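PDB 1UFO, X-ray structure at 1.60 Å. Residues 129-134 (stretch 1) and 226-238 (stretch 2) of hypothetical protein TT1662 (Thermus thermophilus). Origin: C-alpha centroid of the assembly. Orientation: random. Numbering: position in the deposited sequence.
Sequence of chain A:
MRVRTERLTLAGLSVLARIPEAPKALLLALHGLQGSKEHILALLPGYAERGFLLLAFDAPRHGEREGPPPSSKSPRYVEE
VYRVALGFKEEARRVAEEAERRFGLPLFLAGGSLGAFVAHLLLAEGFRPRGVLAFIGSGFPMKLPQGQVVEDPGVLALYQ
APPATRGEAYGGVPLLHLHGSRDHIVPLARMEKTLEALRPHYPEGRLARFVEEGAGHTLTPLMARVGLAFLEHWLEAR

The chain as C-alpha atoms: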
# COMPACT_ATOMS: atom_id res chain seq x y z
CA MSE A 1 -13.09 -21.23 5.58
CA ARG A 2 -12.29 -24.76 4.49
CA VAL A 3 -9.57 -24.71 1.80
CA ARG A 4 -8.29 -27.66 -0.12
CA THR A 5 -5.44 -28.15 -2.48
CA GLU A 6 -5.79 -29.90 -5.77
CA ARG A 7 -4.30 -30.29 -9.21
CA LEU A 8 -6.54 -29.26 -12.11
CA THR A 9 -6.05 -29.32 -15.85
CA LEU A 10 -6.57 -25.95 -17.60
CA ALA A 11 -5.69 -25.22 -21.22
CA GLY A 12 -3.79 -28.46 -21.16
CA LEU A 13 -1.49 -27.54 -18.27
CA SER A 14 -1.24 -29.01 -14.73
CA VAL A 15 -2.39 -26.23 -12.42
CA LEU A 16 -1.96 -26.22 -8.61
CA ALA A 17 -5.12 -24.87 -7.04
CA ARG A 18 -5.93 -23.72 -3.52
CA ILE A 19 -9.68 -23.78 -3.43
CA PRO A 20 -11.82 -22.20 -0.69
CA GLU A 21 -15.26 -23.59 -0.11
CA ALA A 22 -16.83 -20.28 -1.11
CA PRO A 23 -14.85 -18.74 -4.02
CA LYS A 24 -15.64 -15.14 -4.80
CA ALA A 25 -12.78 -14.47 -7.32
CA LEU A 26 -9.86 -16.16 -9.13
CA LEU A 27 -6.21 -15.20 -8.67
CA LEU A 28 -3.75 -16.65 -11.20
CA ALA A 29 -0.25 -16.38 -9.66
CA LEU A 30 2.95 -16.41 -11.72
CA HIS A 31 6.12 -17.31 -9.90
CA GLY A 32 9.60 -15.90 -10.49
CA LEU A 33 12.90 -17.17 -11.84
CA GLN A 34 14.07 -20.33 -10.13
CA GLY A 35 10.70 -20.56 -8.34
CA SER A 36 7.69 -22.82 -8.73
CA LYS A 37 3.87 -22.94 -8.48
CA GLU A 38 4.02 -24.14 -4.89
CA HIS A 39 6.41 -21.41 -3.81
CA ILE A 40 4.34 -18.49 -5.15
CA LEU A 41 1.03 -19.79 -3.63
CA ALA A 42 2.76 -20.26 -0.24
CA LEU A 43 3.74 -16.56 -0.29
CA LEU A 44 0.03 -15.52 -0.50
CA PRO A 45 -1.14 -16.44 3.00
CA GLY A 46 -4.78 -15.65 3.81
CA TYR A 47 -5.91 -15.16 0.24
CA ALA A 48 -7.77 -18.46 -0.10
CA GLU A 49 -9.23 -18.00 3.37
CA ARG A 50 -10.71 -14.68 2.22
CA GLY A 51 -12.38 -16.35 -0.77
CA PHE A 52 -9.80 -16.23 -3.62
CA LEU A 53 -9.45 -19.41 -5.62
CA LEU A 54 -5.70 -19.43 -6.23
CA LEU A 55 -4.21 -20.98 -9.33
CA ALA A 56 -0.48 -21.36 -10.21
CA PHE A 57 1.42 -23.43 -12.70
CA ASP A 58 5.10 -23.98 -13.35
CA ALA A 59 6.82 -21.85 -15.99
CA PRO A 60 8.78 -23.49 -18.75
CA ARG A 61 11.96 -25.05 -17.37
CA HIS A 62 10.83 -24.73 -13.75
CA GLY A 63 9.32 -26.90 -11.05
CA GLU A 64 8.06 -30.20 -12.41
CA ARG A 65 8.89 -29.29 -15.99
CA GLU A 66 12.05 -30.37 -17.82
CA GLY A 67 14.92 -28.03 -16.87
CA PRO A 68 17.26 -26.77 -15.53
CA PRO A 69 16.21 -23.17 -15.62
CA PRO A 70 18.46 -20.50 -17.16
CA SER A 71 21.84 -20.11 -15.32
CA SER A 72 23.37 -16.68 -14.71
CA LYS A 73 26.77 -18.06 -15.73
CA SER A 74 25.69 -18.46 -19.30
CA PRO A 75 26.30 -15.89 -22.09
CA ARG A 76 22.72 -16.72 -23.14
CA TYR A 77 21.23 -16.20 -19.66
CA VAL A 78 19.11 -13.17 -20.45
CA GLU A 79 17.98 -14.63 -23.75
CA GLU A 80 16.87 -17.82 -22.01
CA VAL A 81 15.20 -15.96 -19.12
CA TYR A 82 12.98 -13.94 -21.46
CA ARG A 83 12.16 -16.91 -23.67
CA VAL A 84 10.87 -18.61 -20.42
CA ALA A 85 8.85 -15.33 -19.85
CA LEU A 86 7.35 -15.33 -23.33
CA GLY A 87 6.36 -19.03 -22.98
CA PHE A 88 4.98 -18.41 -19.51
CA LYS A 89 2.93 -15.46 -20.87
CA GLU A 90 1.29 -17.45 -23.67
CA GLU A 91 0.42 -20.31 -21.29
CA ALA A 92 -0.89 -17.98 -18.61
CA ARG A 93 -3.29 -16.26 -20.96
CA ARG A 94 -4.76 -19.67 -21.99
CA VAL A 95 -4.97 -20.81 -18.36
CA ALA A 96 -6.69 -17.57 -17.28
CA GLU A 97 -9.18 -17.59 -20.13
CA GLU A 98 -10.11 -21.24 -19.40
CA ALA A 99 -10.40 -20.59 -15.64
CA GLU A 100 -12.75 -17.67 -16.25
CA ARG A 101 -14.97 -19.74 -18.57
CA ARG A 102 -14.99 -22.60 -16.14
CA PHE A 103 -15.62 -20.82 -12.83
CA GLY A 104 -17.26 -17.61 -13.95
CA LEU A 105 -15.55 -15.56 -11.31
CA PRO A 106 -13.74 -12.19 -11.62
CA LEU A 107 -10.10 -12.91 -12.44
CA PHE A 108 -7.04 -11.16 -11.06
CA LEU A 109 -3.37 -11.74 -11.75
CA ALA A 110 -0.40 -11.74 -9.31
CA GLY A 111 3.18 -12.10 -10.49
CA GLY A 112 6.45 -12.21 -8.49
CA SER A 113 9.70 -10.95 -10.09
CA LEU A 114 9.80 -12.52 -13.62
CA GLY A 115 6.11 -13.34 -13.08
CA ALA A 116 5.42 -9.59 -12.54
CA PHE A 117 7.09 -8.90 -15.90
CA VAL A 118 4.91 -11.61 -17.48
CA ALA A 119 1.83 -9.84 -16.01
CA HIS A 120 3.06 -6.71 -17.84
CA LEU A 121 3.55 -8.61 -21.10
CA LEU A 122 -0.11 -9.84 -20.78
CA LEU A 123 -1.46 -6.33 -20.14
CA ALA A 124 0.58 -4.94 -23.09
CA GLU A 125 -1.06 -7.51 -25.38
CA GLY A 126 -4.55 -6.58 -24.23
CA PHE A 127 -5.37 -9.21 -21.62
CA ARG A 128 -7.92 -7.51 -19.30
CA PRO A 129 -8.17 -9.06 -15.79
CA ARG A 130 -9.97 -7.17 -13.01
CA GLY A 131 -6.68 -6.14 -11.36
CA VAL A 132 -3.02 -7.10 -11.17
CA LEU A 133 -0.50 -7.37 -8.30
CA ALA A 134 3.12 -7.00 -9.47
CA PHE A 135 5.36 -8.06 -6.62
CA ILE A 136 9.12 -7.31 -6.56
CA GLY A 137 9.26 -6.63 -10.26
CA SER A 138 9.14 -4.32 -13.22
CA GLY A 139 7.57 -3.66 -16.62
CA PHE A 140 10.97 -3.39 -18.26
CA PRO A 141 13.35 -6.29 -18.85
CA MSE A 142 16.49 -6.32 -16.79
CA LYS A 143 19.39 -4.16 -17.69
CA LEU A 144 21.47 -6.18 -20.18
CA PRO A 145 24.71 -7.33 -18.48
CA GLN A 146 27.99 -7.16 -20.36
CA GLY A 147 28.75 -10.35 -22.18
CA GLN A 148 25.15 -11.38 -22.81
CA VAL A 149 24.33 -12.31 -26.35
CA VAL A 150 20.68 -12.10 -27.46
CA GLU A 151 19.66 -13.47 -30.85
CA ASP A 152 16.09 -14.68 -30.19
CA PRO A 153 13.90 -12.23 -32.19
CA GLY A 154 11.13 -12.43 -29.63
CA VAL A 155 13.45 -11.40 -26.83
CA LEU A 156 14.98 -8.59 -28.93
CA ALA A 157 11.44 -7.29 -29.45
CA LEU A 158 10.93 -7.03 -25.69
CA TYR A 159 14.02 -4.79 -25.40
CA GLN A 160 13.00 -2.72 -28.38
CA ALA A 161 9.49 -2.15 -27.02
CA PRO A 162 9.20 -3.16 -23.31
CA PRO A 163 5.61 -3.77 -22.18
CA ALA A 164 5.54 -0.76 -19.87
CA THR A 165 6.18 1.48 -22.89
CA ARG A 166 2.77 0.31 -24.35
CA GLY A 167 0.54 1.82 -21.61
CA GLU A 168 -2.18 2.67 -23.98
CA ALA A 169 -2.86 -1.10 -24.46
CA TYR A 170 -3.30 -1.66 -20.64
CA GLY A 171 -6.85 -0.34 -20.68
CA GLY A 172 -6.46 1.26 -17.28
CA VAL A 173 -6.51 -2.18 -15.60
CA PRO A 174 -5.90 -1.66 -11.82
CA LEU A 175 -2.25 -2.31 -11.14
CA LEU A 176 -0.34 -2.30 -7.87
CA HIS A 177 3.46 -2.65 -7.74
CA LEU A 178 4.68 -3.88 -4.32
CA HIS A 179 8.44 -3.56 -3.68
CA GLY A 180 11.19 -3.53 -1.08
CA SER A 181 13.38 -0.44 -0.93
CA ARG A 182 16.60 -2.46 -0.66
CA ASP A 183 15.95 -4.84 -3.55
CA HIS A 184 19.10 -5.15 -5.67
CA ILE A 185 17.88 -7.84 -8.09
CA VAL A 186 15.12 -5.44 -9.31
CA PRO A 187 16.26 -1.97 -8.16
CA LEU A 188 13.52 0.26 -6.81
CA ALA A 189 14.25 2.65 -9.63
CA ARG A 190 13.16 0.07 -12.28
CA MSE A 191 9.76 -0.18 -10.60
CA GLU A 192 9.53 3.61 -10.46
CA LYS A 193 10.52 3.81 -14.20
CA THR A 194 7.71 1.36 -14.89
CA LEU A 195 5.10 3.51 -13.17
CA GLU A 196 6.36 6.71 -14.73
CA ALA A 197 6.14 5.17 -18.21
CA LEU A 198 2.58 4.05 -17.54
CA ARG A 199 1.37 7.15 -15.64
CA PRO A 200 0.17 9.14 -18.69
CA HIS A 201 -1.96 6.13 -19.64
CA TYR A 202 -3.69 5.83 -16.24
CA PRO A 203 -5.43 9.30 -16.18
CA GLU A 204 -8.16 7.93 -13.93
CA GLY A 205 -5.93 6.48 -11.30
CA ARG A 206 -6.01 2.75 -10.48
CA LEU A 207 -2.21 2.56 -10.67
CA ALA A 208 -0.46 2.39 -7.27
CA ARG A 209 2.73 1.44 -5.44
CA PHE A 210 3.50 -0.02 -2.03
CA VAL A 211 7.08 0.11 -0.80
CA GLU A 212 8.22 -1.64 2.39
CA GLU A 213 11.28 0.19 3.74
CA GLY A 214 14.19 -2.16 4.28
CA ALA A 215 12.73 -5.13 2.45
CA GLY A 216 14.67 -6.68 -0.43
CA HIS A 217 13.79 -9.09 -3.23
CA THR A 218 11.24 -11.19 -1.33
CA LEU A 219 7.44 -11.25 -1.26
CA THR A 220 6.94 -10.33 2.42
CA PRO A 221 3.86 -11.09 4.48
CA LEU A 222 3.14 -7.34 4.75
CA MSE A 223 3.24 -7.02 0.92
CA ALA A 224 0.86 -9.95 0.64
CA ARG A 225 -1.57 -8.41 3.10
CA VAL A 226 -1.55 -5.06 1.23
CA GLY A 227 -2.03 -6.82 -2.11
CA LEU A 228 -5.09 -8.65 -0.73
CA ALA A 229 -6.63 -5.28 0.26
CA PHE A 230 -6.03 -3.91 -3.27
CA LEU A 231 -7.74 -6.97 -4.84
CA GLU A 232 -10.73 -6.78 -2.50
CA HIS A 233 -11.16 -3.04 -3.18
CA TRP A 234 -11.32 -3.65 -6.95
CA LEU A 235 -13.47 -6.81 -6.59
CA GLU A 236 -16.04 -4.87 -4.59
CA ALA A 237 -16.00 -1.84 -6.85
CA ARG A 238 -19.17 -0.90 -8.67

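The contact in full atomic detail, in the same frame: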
# COMPACT_ATOMS: atom_id res chain seq x y z
N PRO A 129 -7.69 -8.48 -17.05
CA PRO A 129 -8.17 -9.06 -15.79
C PRO A 129 -8.78 -7.88 -14.99
O PRO A 129 -8.69 -6.70 -15.39
CB PRO A 129 -6.93 -9.61 -15.12
CG PRO A 129 -5.82 -8.60 -15.58
CD PRO A 129 -6.23 -8.22 -17.02
N ARG A 130 -9.37 -8.18 -13.84
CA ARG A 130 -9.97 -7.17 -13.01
C ARG A 130 -8.92 -6.35 -12.25
O ARG A 130 -9.25 -5.29 -11.74
CB ARG A 130 -10.96 -7.82 -12.03
CG ARG A 130 -12.23 -8.21 -12.80
CD ARG A 130 -13.13 -6.91 -13.02
NE ARG A 130 -13.57 -6.42 -11.71
CZ ARG A 130 -14.67 -6.85 -11.08
NH1 ARG A 130 -14.97 -6.34 -9.87
NH2 ARG A 130 -15.49 -7.75 -11.66
N GLY A 131 -7.70 -6.89 -12.09
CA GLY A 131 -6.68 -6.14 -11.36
C GLY A 131 -5.44 -6.99 -11.36
O GLY A 131 -5.50 -8.21 -11.61
N VAL A 132 -4.29 -6.36 -11.13
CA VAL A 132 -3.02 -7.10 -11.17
C VAL A 132 -2.14 -6.67 -10.01
O VAL A 132 -2.07 -5.45 -9.72
CB VAL A 132 -2.25 -6.69 -12.47
CG1 VAL A 132 -0.84 -7.34 -12.48
CG2 VAL A 132 -3.02 -7.21 -13.73
N LEU A 133 -1.50 -7.67 -9.34
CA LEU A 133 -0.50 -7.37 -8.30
C LEU A 133 0.85 -7.74 -8.92
O LEU A 133 1.07 -8.84 -9.40
CB LEU A 133 -0.69 -8.26 -7.05
CG LEU A 133 -2.10 -8.15 -6.44
CD1 LEU A 133 -2.12 -9.09 -5.20
CD2 LEU A 133 -2.37 -6.72 -5.92
N ALA A 134 1.79 -6.77 -8.94
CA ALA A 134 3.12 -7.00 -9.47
C ALA A 134 4.06 -6.87 -8.27
O ALA A 134 4.39 -5.76 -7.80
CB ALA A 134 3.44 -5.91 -10.56
N VAL A 226 -1.13 -6.27 1.94
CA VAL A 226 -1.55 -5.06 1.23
C VAL A 226 -2.14 -5.41 -0.16
O VAL A 226 -3.10 -4.83 -0.64
CB VAL A 226 -0.36 -4.08 1.10
CG1 VAL A 226 -0.70 -2.95 0.17
CG2 VAL A 226 -0.05 -3.54 2.49
N GLY A 227 -1.55 -6.43 -0.80
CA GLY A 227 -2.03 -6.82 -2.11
C GLY A 227 -3.45 -7.39 -2.00
O GLY A 227 -4.24 -7.17 -2.92
N LEU A 228 -3.77 -8.08 -0.91
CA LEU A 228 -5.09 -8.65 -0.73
C LEU A 228 -6.12 -7.51 -0.56
O LEU A 228 -7.21 -7.55 -1.13
CB LEU A 228 -5.06 -9.56 0.50
CG LEU A 228 -6.39 -10.24 0.85
CD1 LEU A 228 -6.86 -11.19 -0.28
CD2 LEU A 228 -6.09 -11.06 2.11
N ALA A 229 -5.72 -6.44 0.11
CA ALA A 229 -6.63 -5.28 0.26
C ALA A 229 -6.91 -4.64 -1.11
O ALA A 229 -8.02 -4.28 -1.38
CB ALA A 229 -5.98 -4.21 1.22
N PHE A 230 -5.89 -4.51 -1.95
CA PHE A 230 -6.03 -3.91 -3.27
C PHE A 230 -6.99 -4.74 -4.11
O PHE A 230 -7.86 -4.16 -4.76
CB PHE A 230 -4.64 -3.84 -3.91
CG PHE A 230 -4.61 -3.08 -5.24
CD1 PHE A 230 -4.45 -1.67 -5.25
CD2 PHE A 230 -4.67 -3.76 -6.45
CE1 PHE A 230 -4.34 -0.99 -6.44
CE2 PHE A 230 -4.54 -3.05 -7.68
CZ PHE A 230 -4.38 -1.64 -7.68
N LEU A 231 -6.81 -6.07 -4.08
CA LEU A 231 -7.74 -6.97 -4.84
C LEU A 231 -9.17 -6.86 -4.28
O LEU A 231 -10.09 -6.76 -5.09
CB LEU A 231 -7.32 -8.42 -4.72
CG LEU A 231 -5.96 -8.75 -5.37
CD1 LEU A 231 -5.73 -10.27 -5.31
CD2 LEU A 231 -5.88 -8.18 -6.78
N GLU A 232 -9.35 -6.86 -2.98
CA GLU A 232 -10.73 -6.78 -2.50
C GLU A 232 -11.36 -5.45 -2.85
O GLU A 232 -12.56 -5.43 -3.19
CB GLU A 232 -10.86 -7.03 -1.03
CG GLU A 232 -10.45 -8.46 -0.68
CD GLU A 232 -10.80 -8.81 0.73
OE1 GLU A 232 -11.49 -9.84 0.91
OE2 GLU A 232 -10.39 -8.13 1.69
N HIS A 233 -10.58 -4.34 -2.81
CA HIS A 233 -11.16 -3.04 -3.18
C HIS A 233 -11.69 -3.10 -4.62
O HIS A 233 -12.82 -2.68 -4.90
CB HIS A 233 -10.05 -1.97 -3.08
CG HIS A 233 -10.55 -0.62 -3.48
ND1 HIS A 233 -11.38 0.12 -2.67
CD2 HIS A 233 -10.43 0.07 -4.65
CE1 HIS A 233 -11.76 1.20 -3.33
NE2 HIS A 233 -11.20 1.20 -4.53
N TRP A 234 -10.88 -3.63 -5.55
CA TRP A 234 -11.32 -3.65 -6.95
C TRP A 234 -12.41 -4.72 -7.20
O TRP A 234 -13.23 -4.53 -8.06
CB TRP A 234 -10.12 -3.81 -7.92
CG TRP A 234 -9.32 -2.53 -7.91
CD1 TRP A 234 -8.03 -2.30 -7.35
CD2 TRP A 234 -9.79 -1.26 -8.33
NE1 TRP A 234 -7.78 -0.96 -7.41
CE2 TRP A 234 -8.81 -0.29 -8.00
CE3 TRP A 234 -10.97 -0.83 -8.96
CZ2 TRP A 234 -8.99 1.09 -8.28
CZ3 TRP A 234 -11.14 0.51 -9.26
CH2 TRP A 234 -10.15 1.46 -8.91
N LEU A 235 -12.42 -5.80 -6.42
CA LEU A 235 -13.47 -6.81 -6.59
C LEU A 235 -14.84 -6.23 -6.18
O LEU A 235 -15.88 -6.56 -6.77
CB LEU A 235 -13.18 -8.00 -5.68
CG LEU A 235 -14.18 -9.18 -5.68
CD1 LEU A 235 -14.32 -9.70 -7.06
CD2 LEU A 235 -13.63 -10.25 -4.73
N GLU A 236 -14.83 -5.42 -5.14
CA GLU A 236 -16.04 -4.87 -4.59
C GLU A 236 -16.50 -3.63 -5.31
O GLU A 236 -17.65 -3.17 -5.07
CB GLU A 236 -15.80 -4.59 -3.12
CG GLU A 236 -15.78 -5.83 -2.25
CD GLU A 236 -15.23 -5.61 -0.84
OE1 GLU A 236 -15.27 -4.46 -0.36
OE2 GLU A 236 -14.75 -6.56 -0.25
N ALA A 237 -15.66 -3.09 -6.18
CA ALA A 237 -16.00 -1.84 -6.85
C ALA A 237 -17.16 -1.96 -7.81
O ALA A 237 -17.33 -2.98 -8.49
CB ALA A 237 -14.78 -1.25 -7.57
N ARG A 238 -17.98 -0.91 -7.83
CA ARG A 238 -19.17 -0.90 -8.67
C ARG A 238 -19.31 0.43 -9.37
O ARG A 238 -19.76 0.39 -10.53
CB ARG A 238 -20.43 -1.17 -7.84
CG ARG A 238 -20.54 -2.61 -7.37
CD ARG A 238 -20.58 -3.57 -8.58
NE ARG A 238 -19.86 -4.81 -8.36
CZ ARG A 238 -20.17 -5.72 -7.44
NH1 ARG A 238 -21.21 -5.54 -6.64
NH2 ARG A 238 -19.45 -6.83 -7.34
OXT ARG A 238 -18.98 1.47 -8.77
O HOH W 1 -17.30 -8.03 -9.12

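Where a strand packs against a helix, apolar side chains usually fill the space between them; a polar side chain from a flanking loop can serve the carbonyls at the helix end. The contact between residues 129-134 and 226-238 of TT1662 illustrates this on a small scale, burying 371 Å² in all. The strand and the C-terminal helix run nearly antiparallel, at 162°, with their axes 9.0 Å apart at closest approach, so that walking forward along stretch 1 means walking back up the helix.

Pro129 leads in without touching the helix. Arg130 makes the polar contact. Its CA-to-CB bond points toward the helix, and three successive m rotamers (chi1 to chi3) carry the guanidinium to the last helical turn. There NH1 donates a hydrogen bond to Trp234 O at 3.1 Å, nearly straight at 163°, and NH1 also lies 3.2 Å from Leu235 O. Both oxygens sit at the edge of the guanidinium, near its plane, where its N-H groups point. The need on the helix side is plain: near its end, backbone amides to bond to the carbonyls become scarce, and within the stretch, the backbone offers Trp234 O one weak bond, from Ala237 N, at 3.4 Å from N to O. A long, cationic side chain is well suited to reach this spot from a partly exposed position. One water extends the arrangement, accepting from Arg130 NH1 and from Arg238 NH2, each at 3.0 Å from the water oxygen, and so links the arginine to the chain terminus.

Gly131 follows, buried and without a side chain to insert. It makes no close contact, though the helix covers 25 Å² of it; an ideal CB would point toward the helix, 4.1 Å from both Trp234 CB and Leu231 CD2. Val132 turns its side chain away, as alternation along a strand would suggest, and meets the helix through its backbone: its O lies 4.0 Å from Phe230 CE2.

Leu133 is the apolar centre of the contact, with 88 Å² covered. Its CA-to-CB bond points sideways, but the mt rotamer brings the end of the side chain nearer the helix. Leu133 CG packs 3.8 Å from Leu231 CD2, and Leu133 CD2 lies 3.8 Å from Phe230 CD2 and 3.6 Å from Gly227 O. Here glycine earns its place in the helix: an ideal CB on Gly227 would fall 2.9 Å from Leu133 CD1, a clash. The absent side chain lets the backbones approach, with Leu133 CA and Gly227 CA 6.4 Å apart. Ala134 then carries the strand beyond reach.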